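Trehalose-6-phosphate phosphatase (Neosartorya fumigata, PDB 5DXL) belongs to the haloacid dehalogenase (HAD) superfamily, as a trehalose-phosphatase family member whose Rossmann-like core carries a separate cap. Local coordinates at residues 196-201 and 231-236. Numbering follows the deposited sequence.
Sequences RLVQEY and SGLPAG
Val198, near the C-terminal end of helix 190-199, faces Ser231 across a CA–CA distance of 7.2 Å, and this is where the two backbones come nearest. The contact joins that part of the helix to the loop between helix 222-229 and strand 238-243 of the Rossmann-like HAD core. It is small, burying 92 Å² in all, lies at the surface and contains no hydrogen bond between the segments. Val198 suits the place because its short, branched side chain serves two surfaces: it also touches Leu22 of strand 21-25. Its methyl CG1 reaches the loop because chi1, at 170°, swings it away from the backbone N. Leu233 CD1 meets the same methyl beside Ser231 CB; leucine's longer branched chain spans this gap while also resting on Ala208 of another loop. Gly232 has a positive phi (85°), where a CB would press on the carbonyl O of Ser231; glycine makes the turn easily. Ser231 gives its apolar CB to the valine, 4.3 Å from Val198 CG1, and its hydroxyl bonds on its own side of the contact. Ser231 OG hydrogen-bonds to Leu228 O in helix 222-229 and closes an ST turn by accepting a nearly straight (165°) hydrogen bond from Leu233 N at 3.1 Å. Between the segments the closest approach is Val198 CG1 to Leu233 CD1, 4.2 Å.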
loop_
_atom_site.group_PDB
_atom_site.type_symbol
_atom_site.label_atom_id
_atom_site.label_comp_id
_atom_site.label_asym_id
_atom_site.label_seq_id
_atom_site.Cartn_x
_atom_site.Cartn_y
_atom_site.Cartn_z
ATOM N N ARG A 196 -4.464 -8.851 -4.669
ATOM C CA ARG A 196 -4.107 -9.136 -6.054
ATOM C C ARG A 196 -2.762 -9.859 -6.116
ATOM O O ARG A 196 -2.592 -10.827 -6.852
ATOM C CB ARG A 196 -4.062 -7.836 -6.863
ATOM C CG ARG A 196 -4.234 -8.021 -8.360
ATOM C CD ARG A 196 -3.827 -6.767 -9.131
ATOM N NE ARG A 196 -2.455 -6.356 -8.830
ATOM C CZ ARG A 196 -1.366 -7.035 -9.192
ATOM N NH1 ARG A 196 -1.476 -8.172 -9.870
ATOM N NH2 ARG A 196 -0.161 -6.581 -8.872
ATOM N N LEU A 197 -1.812 -9.393 -5.314
ATOM C CA LEU A 197 -0.490 -10.005 -5.256
ATOM C C LEU A 197 -0.504 -11.452 -4.788
ATOM O O LEU A 197 0.254 -12.280 -5.284
ATOM C CB LEU A 197 0.421 -9.192 -4.341
ATOM C CG LEU A 197 1.198 -8.125 -5.094
ATOM C CD1 LEU A 197 2.008 -7.288 -4.131
ATOM C CD2 LEU A 197 2.095 -8.815 -6.118
ATOM N N VAL A 198 -1.352 -11.756 -3.814
ATOM C CA VAL A 198 -1.417 -13.109 -3.282
ATOM C C VAL A 198 -2.129 -14.048 -4.264
ATOM O O VAL A 198 -1.726 -15.197 -4.449
ATOM C CB VAL A 198 -2.140 -13.141 -1.917
ATOM C CG1 VAL A 198 -2.424 -14.565 -1.495
ATOM C CG2 VAL A 198 -1.298 -12.439 -0.865
ATOM N N GLN A 199 -3.178 -13.539 -4.901
ATOM C CA GLN A 199 -3.960 -14.331 -5.844
ATOM C C GLN A 199 -3.200 -14.598 -7.142
ATOM O O GLN A 199 -3.496 -15.562 -7.846
ATOM C CB GLN A 199 -5.286 -13.635 -6.144
ATOM C CG GLN A 199 -6.243 -13.611 -4.960
ATOM C CD GLN A 199 -7.256 -12.493 -5.059
ATOM O OE1 GLN A 199 -7.242 -11.713 -6.011
ATOM N NE2 GLN A 199 -8.143 -12.405 -4.071
ATOM N N GLU A 200 -2.220 -13.751 -7.454
ATOM C CA GLU A 200 -1.384 -13.948 -8.640
ATOM C C GLU A 200 -0.676 -15.300 -8.610
ATOM O O GLU A 200 -0.315 -15.843 -9.654
ATOM C CB GLU A 200 -0.341 -12.840 -8.766
ATOM C CG GLU A 200 -0.716 -11.696 -9.682
ATOM C CD GLU A 200 0.413 -10.689 -9.820
ATOM O OE1 GLU A 200 1.531 -10.982 -9.333
ATOM O OE2 GLU A 200 0.187 -9.607 -10.406
ATOM N N TYR A 201 -0.471 -15.837 -7.413
ATOM C CA TYR A 201 0.147 -17.149 -7.258
ATOM C C TYR A 201 -0.791 -18.267 -7.710
ATOM O O TYR A 201 -0.370 -19.411 -7.858
ATOM C CB TYR A 201 0.567 -17.389 -5.803
ATOM C CG TYR A 201 1.824 -16.659 -5.367
ATOM C CD1 TYR A 201 1.771 -15.340 -4.934
ATOM C CD2 TYR A 201 3.059 -17.299 -5.368
ATOM C CE1 TYR A 201 2.919 -14.670 -4.527
ATOM C CE2 TYR A 201 4.216 -16.636 -4.963
ATOM C CZ TYR A 201 4.137 -15.322 -4.542
ATOM O OH TYR A 201 5.280 -14.656 -4.135
ATOM N N SER A 231 -6.972 -14.035 2.991
ATOM C CA SER A 231 -6.222 -14.670 1.907
ATOM C C SER A 231 -6.442 -16.176 1.821
ATOM O O SER A 231 -6.259 -16.780 0.763
ATOM C CB SER A 231 -4.727 -14.400 2.074
ATOM O OG SER A 231 -4.200 -15.145 3.158
ATOM N N GLY A 232 -6.795 -16.777 2.948
ATOM C CA GLY A 232 -6.946 -18.219 3.004
ATOM C C GLY A 232 -5.640 -18.946 3.253
ATOM O O GLY A 232 -5.610 -20.175 3.285
ATOM N N LEU A 233 -4.554 -18.198 3.430
ATOM C CA LEU A 233 -3.274 -18.821 3.746
ATOM C C LEU A 233 -3.222 -19.262 5.207
ATOM O O LEU A 233 -3.854 -18.649 6.061
ATOM C CB LEU A 233 -2.119 -17.854 3.456
ATOM C CG LEU A 233 -1.951 -17.343 2.026
ATOM C CD1 LEU A 233 -0.826 -16.317 1.974
ATOM C CD2 LEU A 233 -1.664 -18.490 1.067
ATOM N N PRO A 234 -2.456 -20.324 5.504
ATOM C CA PRO A 234 -2.239 -20.762 6.890
ATOM C C PRO A 234 -1.730 -19.624 7.773
ATOM O O PRO A 234 -0.835 -18.892 7.350
ATOM C CB PRO A 234 -1.181 -21.861 6.745
ATOM C CG PRO A 234 -1.414 -22.402 5.376
ATOM C CD PRO A 234 -1.786 -21.212 4.538
ATOM N N ALA A 235 -2.294 -19.478 8.970
ATOM C CA ALA A 235 -1.981 -18.340 9.834
ATOM C C ALA A 235 -0.496 -18.226 10.162
ATOM O O ALA A 235 0.052 -17.121 10.210
ATOM C CB ALA A 235 -2.787 -18.422 11.120
ATOM N N GLY A 236 0.154 -19.364 10.389
ATOM C CA GLY A 236 1.564 -19.371 10.725
ATOM C C GLY A 236 2.480 -19.057 9.552
ATOM O O GLY A 236 3.694 -18.976 9.723
#